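Local coordinates for membrane lipoprotein TpN32 (Treponema pallidum, PDB 1XS5), which binds L-methionine in its periplasmic-binding-protein fold and probably delivers it for uptake as a membrane-anchored lipoprotein, at residues E152-S155 against A156-P159; A178-A182 against R183-L187; E230-G234 against G235-P239. All blocks are in the same frame, centred on the assembly; numbering follows the deposited sequence. Where two conformers were deposited one is given.

Contact 1. Residues E152-S155 against A156-P159; sequences EVES and ALLP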
ATOM      1  N   GLU A 152       2.617   5.328  16.529  1.00 13.33           N
ATOM      2  CA  GLU A 152       1.647   4.982  15.514  1.00 15.54           C
ATOM      3  C   GLU A 152       1.099   6.287  14.921  1.00 20.71           C
ATOM      4  O   GLU A 152       0.689   7.175  15.671  1.00 21.42           O
ATOM      5  CB  GLU A 152       0.510   4.170  16.162  1.00 21.96           C
ATOM      6  CG  GLU A 152       0.964   2.811  16.714  1.00 26.72           C
ATOM      7  CD  GLU A 152      -0.061   2.211  17.668  1.00 39.32           C
ATOM      8  OE1 GLU A 152      -0.189   2.727  18.801  1.00 41.31           O
ATOM      9  OE2 GLU A 152      -0.753   1.241  17.278  1.00 40.47           O
ATOM     10  N   VAL A 153       1.049   6.392  13.595  1.00 12.62           N
ATOM     11  CA  VAL A 153       0.593   7.625  12.950  1.00 18.64           C
ATOM     12  C   VAL A 153      -0.238   7.288  11.729  1.00 21.67           C
ATOM     13  O   VAL A 153       0.054   6.283  11.079  1.00 16.18           O
ATOM     14  CB  VAL A 153       1.826   8.460  12.486  1.00 18.47           C
ATOM     15  CG1 VAL A 153       1.386   9.733  11.769  1.00 24.59           C
ATOM     16  CG2 VAL A 153       2.684   8.808  13.661  1.00 17.49           C
ATOM     17  N   GLU A 154      -1.276   8.083  11.411  1.00 15.83           N
ATOM     18  CA  GLU A 154      -2.051   7.803  10.196  1.00 22.31           C
ATOM     19  C   GLU A 154      -1.087   7.781   9.011  1.00 17.35           C
ATOM     20  O   GLU A 154      -0.316   8.711   8.834  1.00 14.11           O
ATOM     21  CB  GLU A 154      -3.089   8.889   9.911  1.00 26.11           C
ATOM     22  CG  GLU A 154      -4.153   9.001  10.952  1.00 45.71           C
ATOM     23  CD  GLU A 154      -5.396   9.668  10.402  1.00 53.94           C
ATOM     24  OE1 GLU A 154      -5.253  10.676   9.668  1.00 57.51           O
ATOM     25  OE2 GLU A 154      -6.509   9.182  10.701  1.00 60.28           O
ATOM     26  N   SER A 155      -1.158   6.741   8.186  1.00 17.67           N
ATOM     27  CA  SER A 155      -0.209   6.625   7.065  1.00 17.55           C
ATOM     28  C   SER A 155       0.012   7.868   6.225  1.00 20.38           C
ATOM     29  O   SER A 155       1.142   8.236   5.909  1.00 16.49           O
ATOM     30  CB  SER A 155      -0.634   5.488   6.146  1.00 18.98           C
ATOM     31  OG  SER A 155      -0.493   4.298   6.878  1.00 32.93           O
ATOM     32  N   ALA A 156      -1.073   8.508   5.833  1.00 16.62           N
ATOM     33  CA  ALA A 156      -0.945   9.705   5.007  1.00 19.00           C
ATOM     34  C   ALA A 156      -0.165  10.856   5.674  1.00 15.42           C
ATOM     35  O   ALA A 156       0.351  11.753   4.986  1.00 16.99           O
ATOM     36  CB  ALA A 156      -2.359  10.188   4.620  1.00 20.28           C
ATOM     37  N   LEU A 157      -0.052  10.840   6.998  1.00 12.88           N
ATOM     38  CA  LEU A 157       0.628  11.905   7.718  1.00 14.57           C
ATOM     39  C   LEU A 157       2.068  11.593   8.070  1.00 16.35           C
ATOM     40  O   LEU A 157       2.750  12.406   8.662  1.00 16.86           O
ATOM     41  CB  LEU A 157      -0.119  12.203   9.041  1.00 16.30           C
ATOM     42  CG  LEU A 157      -1.608  12.555   8.892  1.00 19.58           C
ATOM     43  CD1 LEU A 157      -2.254  12.887  10.262  1.00 23.97           C
ATOM     44  CD2 LEU A 157      -1.698  13.763   7.968  1.00 25.83           C
ATOM     45  N   LEU A 158       2.520  10.405   7.709  0.63 16.29           N
ATOM     46  CA  LEU A 158       3.873   9.998   8.045  0.63 11.13           C
ATOM     47  C   LEU A 158       4.899  10.940   7.431  0.63 12.52           C
ATOM     48  O   LEU A 158       5.852  11.332   8.130  0.63 11.23           O
ATOM     49  CB  LEU A 158       4.053   8.524   7.644  0.63  3.19           C
ATOM     50  CG  LEU A 158       3.419   7.530   8.652  0.63  5.97           C
ATOM     51  CD1 LEU A 158       3.245   6.152   8.008  0.63  9.21           C
ATOM     52  CD2 LEU A 158       4.379   7.403   9.846  0.63  8.19           C
ATOM     53  N   PRO A 159       4.707  11.363   6.149  1.00 13.62           N
ATOM     54  CA  PRO A 159       5.648  12.277   5.493  1.00 13.79           C
ATOM     55  C   PRO A 159       5.570  13.638   6.214  1.00 17.04           C
ATOM     56  O   PRO A 159       6.549  14.357   6.260  1.00 13.71           O
ATOM     57  CB  PRO A 159       5.099  12.408   4.065  1.00 14.18           C
ATOM     58  CG  PRO A 159       4.463  11.074   3.824  1.00 15.23           C
ATOM     59  CD  PRO A 159       3.758  10.808   5.155  1.00 15.76           C
TER

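Contact 2. Residues A178-A182 against R183-L187; sequences AGLSA and RRDGL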
ATOM      1  N   ALA A 178       6.223  12.156  -1.518  1.00 10.72           N
ATOM      2  CA  ALA A 178       7.041  13.081  -0.730  1.00 11.81           C
ATOM      3  C   ALA A 178       8.546  13.100  -1.189  1.00 11.17           C
ATOM      4  O   ALA A 178       9.435  13.616  -0.498  1.00 13.18           O
ATOM      5  CB  ALA A 178       6.933  12.714   0.770  1.00 14.02           C
ATOM      6  N   GLY A 179       8.801  12.514  -2.352  1.00 15.19           N
ATOM      7  CA  GLY A 179      10.132  12.484  -2.916  1.00 14.38           C
ATOM      8  C   GLY A 179      11.098  11.451  -2.330  1.00 17.64           C
ATOM      9  O   GLY A 179      12.318  11.572  -2.513  1.00 16.63           O
ATOM     10  N   LEU A 180      10.580  10.423  -1.664  1.00 14.40           N
ATOM     11  CA  LEU A 180      11.440   9.379  -1.059  1.00 12.06           C
ATOM     12  C   LEU A 180      11.357   8.085  -1.837  1.00 16.66           C
ATOM     13  O   LEU A 180      10.255   7.577  -2.103  1.00 17.59           O
ATOM     14  CB  LEU A 180      10.973   9.097   0.372  1.00 11.35           C
ATOM     15  CG  LEU A 180      11.028  10.296   1.308  1.00 15.91           C
ATOM     16  CD1 LEU A 180      10.234   9.972   2.599  1.00 15.02           C
ATOM     17  CD2 LEU A 180      12.496  10.641   1.650  1.00 20.04           C
ATOM     18  N   SER A 181      12.524   7.500  -2.113  1.00 16.84           N
ATOM     19  CA  SER A 181      12.610   6.235  -2.879  1.00 13.43           C
ATOM     20  C   SER A 181      13.110   5.139  -1.933  1.00 15.81           C
ATOM     21  O   SER A 181      14.132   5.314  -1.249  1.00 14.61           O
ATOM     22  CB  SER A 181      13.626   6.406  -4.032  1.00 14.89           C
ATOM     23  OG  SER A 181      14.093   5.141  -4.496  1.00 17.77           O
ATOM     24  N   ALA A 182      12.416   4.007  -1.907  1.00 13.33           N
ATOM     25  CA  ALA A 182      12.852   2.951  -1.017  1.00 12.82           C
ATOM     26  C   ALA A 182      14.278   2.491  -1.370  1.00 20.19           C
ATOM     27  O   ALA A 182      15.017   2.023  -0.487  1.00 21.28           O
ATOM     28  CB  ALA A 182      11.934   1.772  -1.124  1.00 12.65           C
ATOM     29  N   ARG A 183      14.649   2.565  -2.647  1.00 15.04           N
ATOM     30  CA  ARG A 183      15.993   2.090  -3.015  1.00 19.01           C
ATOM     31  C   ARG A 183      17.030   3.158  -2.751  1.00 19.62           C
ATOM     32  O   ARG A 183      18.088   2.901  -2.180  1.00 25.66           O
ATOM     33  CB  ARG A 183      16.072   1.712  -4.512  1.00 23.36           C
ATOM     34  CG  ARG A 183      17.422   1.067  -4.830  1.00 34.96           C
ATOM     35  CD  ARG A 183      17.604   0.799  -6.268  1.00 47.39           C
ATOM     36  NE  ARG A 183      18.586  -0.256  -6.491  1.00 59.94           N
ATOM     37  CZ  ARG A 183      19.119  -0.530  -7.681  1.00 63.81           C
ATOM     38  NH1 ARG A 183      18.764   0.182  -8.754  1.00 63.35           N
ATOM     39  NH2 ARG A 183      19.997  -1.522  -7.808  1.00 65.37           N
ATOM     40  N   ARG A 184      16.742   4.377  -3.183  1.00 18.53           N
ATOM     41  CA  ARG A 184      17.720   5.448  -3.019  1.00 18.61           C
ATOM     42  C   ARG A 184      17.846   5.993  -1.599  1.00 18.98           C
ATOM     43  O   ARG A 184      18.952   6.290  -1.142  1.00 16.82           O
ATOM     44  CB  ARG A 184      17.405   6.619  -3.987  1.00 22.66           C
ATOM     45  CG  ARG A 184      18.360   7.809  -3.892  1.00 23.83           C
ATOM     46  CD  ARG A 184      17.848   9.017  -4.703  1.00 24.01           C
ATOM     47  NE  ARG A 184      16.594   9.512  -4.151  1.00 26.11           N
ATOM     48  CZ  ARG A 184      15.651  10.137  -4.844  1.00 28.38           C
ATOM     49  NH1 ARG A 184      15.812  10.361  -6.156  1.00 21.08           N
ATOM     50  NH2 ARG A 184      14.528  10.524  -4.221  1.00 22.23           N
ATOM     51  N   ASP A 185      16.717   6.122  -0.904  1.00 14.45           N
ATOM     52  CA  ASP A 185      16.677   6.703   0.421  1.00 13.60           C
ATOM     53  C   ASP A 185      16.426   5.739   1.592  1.00 15.46           C
ATOM     54  O   ASP A 185      16.737   6.062   2.724  1.00 18.99           O
ATOM     55  CB  ASP A 185      15.599   7.806   0.438  1.00 17.33           C
ATOM     56  CG  ASP A 185      15.768   8.802  -0.734  1.00 22.24           C
ATOM     57  OD1 ASP A 185      16.869   9.416  -0.838  1.00 22.35           O
ATOM     58  OD2 ASP A 185      14.831   8.956  -1.551  1.00 17.35           O
ATOM     59  N   GLY A 186      15.873   4.572   1.325  1.00 14.87           N
ATOM     60  CA  GLY A 186      15.583   3.631   2.402  1.00 16.00           C
ATOM     61  C   GLY A 186      16.830   3.134   3.122  1.00 21.25           C
ATOM     62  O   GLY A 186      17.918   3.016   2.527  1.00 17.08           O
ATOM     63  N   LEU A 187      16.680   2.857   4.411  1.00 14.20           N
ATOM     64  CA  LEU A 187      17.788   2.366   5.202  1.00 14.98           C
ATOM     65  C   LEU A 187      17.567   0.876   5.489  1.00 16.97           C
ATOM     66  O   LEU A 187      18.499   0.188   5.901  1.00 16.42           O
ATOM     67  CB  LEU A 187      17.876   3.129   6.535  1.00 17.65           C
ATOM     68  CG  LEU A 187      18.098   4.646   6.461  1.00 19.54           C
ATOM     69  CD1 LEU A 187      18.285   5.164   7.882  1.00 18.55           C
ATOM     70  CD2 LEU A 187      19.362   4.943   5.615  1.00 23.76           C
TER

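Contact 3. Residues E230-G234 against G235-P239; sequences ERYKG and GEVAP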
ATOM      1  N   GLU A 230      10.123   1.602 -16.369  1.00 35.62           N
ATOM      2  CA  GLU A 230      10.818   2.803 -16.820  1.00 37.33           C
ATOM      3  C   GLU A 230      10.766   3.992 -15.880  1.00 36.33           C
ATOM      4  O   GLU A 230      11.733   4.752 -15.804  1.00 36.07           O
ATOM      5  CB  GLU A 230      10.311   3.245 -18.200  1.00 46.19           C
ATOM      6  CG  GLU A 230      10.856   2.407 -19.359  1.00 59.64           C
ATOM      7  CD  GLU A 230      10.524   2.993 -20.737  1.00 69.28           C
ATOM      8  OE1 GLU A 230      11.074   4.080 -21.083  1.00 72.55           O
ATOM      9  OE2 GLU A 230       9.714   2.368 -21.470  1.00 70.28           O
ATOM     10  N   ARG A 231       9.643   4.170 -15.179  1.00 31.84           N
ATOM     11  CA  ARG A 231       9.502   5.312 -14.282  1.00 29.70           C
ATOM     12  C   ARG A 231      10.080   5.089 -12.884  1.00 25.04           C
ATOM     13  O   ARG A 231      10.465   6.039 -12.216  1.00 24.66           O
ATOM     14  CB  ARG A 231       8.035   5.705 -14.123  1.00 33.63           C
ATOM     15  CG  ARG A 231       7.912   7.026 -13.421  1.00 41.15           C
ATOM     16  CD  ARG A 231       6.493   7.399 -13.106  1.00 57.12           C
ATOM     17  NE  ARG A 231       6.442   8.732 -12.492  1.00 67.19           N
ATOM     18  CZ  ARG A 231       5.367   9.258 -11.903  1.00 71.82           C
ATOM     19  NH1 ARG A 231       4.225   8.575 -11.834  1.00 75.81           N
ATOM     20  NH2 ARG A 231       5.432  10.476 -11.376  1.00 74.27           N
ATOM     21  N   TYR A 232      10.121   3.834 -12.448  1.00 24.46           N
ATOM     22  CA  TYR A 232      10.628   3.504 -11.113  1.00 22.11           C
ATOM     23  C   TYR A 232      11.760   2.510 -11.274  1.00 19.82           C
ATOM     24  O   TYR A 232      11.595   1.289 -11.111  1.00 27.01           O
ATOM     25  CB  TYR A 232       9.484   2.946 -10.274  1.00 17.99           C
ATOM     26  CG  TYR A 232       8.323   3.949 -10.124  1.00 16.08           C
ATOM     27  CD1 TYR A 232       8.446   5.082  -9.317  1.00 18.02           C
ATOM     28  CD2 TYR A 232       7.104   3.735 -10.767  1.00 20.07           C
ATOM     29  CE1 TYR A 232       7.369   5.968  -9.149  1.00 18.71           C
ATOM     30  CE2 TYR A 232       6.018   4.616 -10.608  1.00 19.92           C
ATOM     31  CZ  TYR A 232       6.163   5.720  -9.795  1.00 21.70           C
ATOM     32  OH  TYR A 232       5.087   6.555  -9.579  1.00 28.37           O
ATOM     33  N   LYS A 233      12.923   3.059 -11.617  1.00 27.80           N
ATOM     34  CA  LYS A 233      14.108   2.245 -11.892  1.00 30.81           C
ATOM     35  C   LYS A 233      14.693   1.585 -10.661  1.00 30.87           C
ATOM     36  O   LYS A 233      15.556   0.711 -10.767  1.00 33.03           O
ATOM     37  CB  LYS A 233      15.173   3.110 -12.580  1.00 32.75           C
ATOM     38  CG  LYS A 233      14.607   3.839 -13.814  1.00 37.15           C
ATOM     39  CD  LYS A 233      15.621   3.908 -14.970  1.00 44.54           C
ATOM     40  CE  LYS A 233      14.971   4.353 -16.307  1.00 42.93           C
ATOM     41  NZ  LYS A 233      14.535   5.780 -16.268  1.00 47.70           N
ATOM     42  N   GLY A 234      14.248   2.012  -9.485  1.00 27.17           N
ATOM     43  CA  GLY A 234      14.776   1.398  -8.288  1.00 26.90           C
ATOM     44  C   GLY A 234      13.847   0.295  -7.854  1.00 27.06           C
ATOM     45  O   GLY A 234      14.092  -0.377  -6.840  1.00 27.27           O
ATOM     46  N   GLY A 235      12.782   0.081  -8.630  1.00 23.16           N
ATOM     47  CA  GLY A 235      11.809  -0.926  -8.264  1.00 19.96           C
ATOM     48  C   GLY A 235      10.892  -0.396  -7.153  1.00 19.88           C
ATOM     49  O   GLY A 235      10.313  -1.194  -6.404  1.00 23.55           O
ATOM     50  N   GLU A 236      10.757   0.927  -7.034  1.00 17.30           N
ATOM     51  CA  GLU A 236       9.899   1.507  -6.003  1.00 18.68           C
ATOM     52  C   GLU A 236       8.459   1.024  -6.206  1.00 18.96           C
ATOM     53  O   GLU A 236       7.756   0.791  -5.247  1.00 16.83           O
ATOM     54  CB  GLU A 236       9.970   3.030  -6.029  1.00 21.34           C
ATOM     55  CG  GLU A 236      11.354   3.648  -5.667  1.00 22.81           C
ATOM     56  CD  GLU A 236      12.342   3.717  -6.843  1.00 23.18           C
ATOM     57  OE1 GLU A 236      12.145   2.986  -7.834  1.00 23.14           O
ATOM     58  OE2 GLU A 236      13.334   4.473  -6.760  1.00 25.65           O
ATOM     59  N   VAL A 237       8.036   0.889  -7.462  1.00 15.56           N
ATOM     60  CA  VAL A 237       6.724   0.364  -7.814  1.00 16.26           C
ATOM     61  C   VAL A 237       7.074  -0.622  -8.947  1.00 20.80           C
ATOM     62  O   VAL A 237       7.683  -0.221  -9.925  1.00 23.36           O
ATOM     63  CB  VAL A 237       5.802   1.463  -8.345  1.00 13.47           C
ATOM     64  CG1 VAL A 237       4.380   0.888  -8.520  1.00 24.10           C
ATOM     65  CG2 VAL A 237       5.799   2.632  -7.377  1.00 17.93           C
ATOM     66  N   ALA A 238       6.728  -1.896  -8.804  1.00 21.15           N
ATOM     67  CA  ALA A 238       7.089  -2.878  -9.824  1.00 22.41           C
ATOM     68  C   ALA A 238       5.956  -3.852 -10.110  1.00 17.94           C
ATOM     69  O   ALA A 238       5.243  -4.267  -9.189  1.00 20.09           O
ATOM     70  CB  ALA A 238       8.326  -3.663  -9.334  1.00 22.56           C
ATOM     71  N   PRO A 239       5.810  -4.280 -11.379  1.00 18.92           N
ATOM     72  CA  PRO A 239       4.743  -5.227 -11.752  1.00 21.58           C
ATOM     73  C   PRO A 239       4.779  -6.464 -10.835  1.00 21.96           C
ATOM     74  O   PRO A 239       5.850  -6.949 -10.484  1.00 22.82           O
ATOM     75  CB  PRO A 239       5.070  -5.603 -13.198  1.00 22.54           C
ATOM     76  CG  PRO A 239       5.859  -4.427 -13.721  1.00 23.45           C
ATOM     77  CD  PRO A 239       6.706  -3.985 -12.520  1.00 25.33           C
TER
HETATM   78  O   HOH W   1      10.036  -0.661 -11.273  1.00 23.63           O

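Contact 1. Residues E152-S155 against A156-P159
The chain leaves strand 149-153 at V153 and curls at once into a 3-10 turn through S155-L157, where L157 N donates to E154 O at 2.8 Å. One residue on, L158 N reaches back to S155 O at 3.1 Å with a nearly straight N-H...O angle of 165°. The last strand residue, V153, presents its side chain to the turn, chiefly to L157. Its CG1, anti to the backbone N (chi1 178°), meets L157 CB at 4.0 Å, the two side chains crossing at about a right angle. In the conformer given for L158, V153 CB also meets L158 CD2 at 3.8 Å, and the other methyl of that leucine, CD1, lies against S155 CA and O. On the outer side E154 and L157 run alongside each other and point the same way, with E154 OE1 3.8 Å from L157 CD1. L158 packs on A105 and P107 of strand 103-107, the neighbour of strand 149-153 in the sheet. S155 OG makes weak hydrogen bonds to D109 and to N171, a residue of the methionine pocket. This is a strand-to-helix turn at the C-terminal end of a strand in the parallel part of a mixed sheet, and the side chain of S155 lies about 7 Å from the bound methionine, consistent with the ligand-facing strand ends of periplasmic binding proteins.

Contact 2. Residues A178-A182 against R183-L187
D185 OD2 is gripped by three N-H groups: the backbone N of S181 and both NE and NH2 of R184. S181 N comes to it at 2.8 Å with an angle of 166°, using the anti lone pair of OD2, which leaves the syn side to the arginine. There R184 binds side-on, NH2 at 3.1 Å on the syn lone pair of OD2 and NE somewhat out of the carboxylate plane, in a salt bridge between consecutive residues. The R184 chain bends at chi3 to turn its guanidinium back to this carboxylate. S181 CB then lies over one face of the guanidinium, toward the rim, and G179 O sits at its edge, 3.0 Å from NH2.

The backbone answers the carboxylate bond: D185 N donates to S181 O at 2.7 Å, so S181 and D185 are tied in both directions. G186 N adds weak bonds to S181 O and A182 O. G179, with positive phi, is the C-prime residue of the Schellman motif that ends helix 172-177, and the chain beyond it makes this tight turn at the surface before strand 188-189. S181 opens it in the manner of an ST turn. Its OG, anti to the backbone N (chi1 160°), is directed forward over the turn and accepts from R184 N at 3.1 Å and an angle of 174°, and weakly from R183 N. The same OG has a further hydrogen-bond partner in E236 OE2, so a charged side chain from the C-terminal region meets this turn. L180, A182 and D185 rest on Y88 of strand 86-88, and A182 also touches A86.

Contact 3. Residues E230-G234 against G235-P239
The aromatic ring of Y232 is overlapped by V237, whose CG2 stands 3.7 Å from the ring centroid and only 8° off the ring normal, a CH-pi contact over the face. V237 CB comes to 3.6 Å from Y232 CD2, and the two side chains run alongside, pointing the same way. The opposite face is backed by the aliphatic part of R231, with CG above the ring centre, so the ring is held between two aliphatic groups. After Y232 the chain reverses in a type I beta turn from Y232 to G235, closed by G235 N to Y232 O at 3.0 Å. E236 folds back into the turn: a bend at chi2 (84°) sets OE1 2.8 Å from G234 N, a weak bond with an angle of 125°, while its OE2 is hydrogen-bonded to S181 OG. G235 takes positive phi to lead out of the turn. A water lies between Y232 O and V237 O, near both carbonyls, and K233 NZ donates a hydrogen bond to E230 O at 3.0 Å. The turn thus joins the end of helix 222-231 to the edge strand 238-239, which pairs with strand 74-82 through A238 and V82. Y232 and V237 both pack on I176 of helix 172-177 and on P13, and V237 also touches L228 and H81.

All three contacts are short-range turns, but their settings differ. Contact 1 is partly buried and follows a strand of the five-stranded sheet; apolar packing and backbone bonds carry it. Contact 2 is a surface turn in the loop between helix 172-177 and strand 188-189 of the same sheet, and is built mainly on polar and charged groups. Contact 3, again partly buried, belongs to the six-stranded sheet and centres on an aromatic ring. Contacts 1 and 2 meet through P159 CB and A178 CB. Contacts 2 and 3 are joined by a serine-glutamate pair and by R183 packed on G234, whereas contacts 1 and 3 stay about 14 Å apart at their nearest atoms.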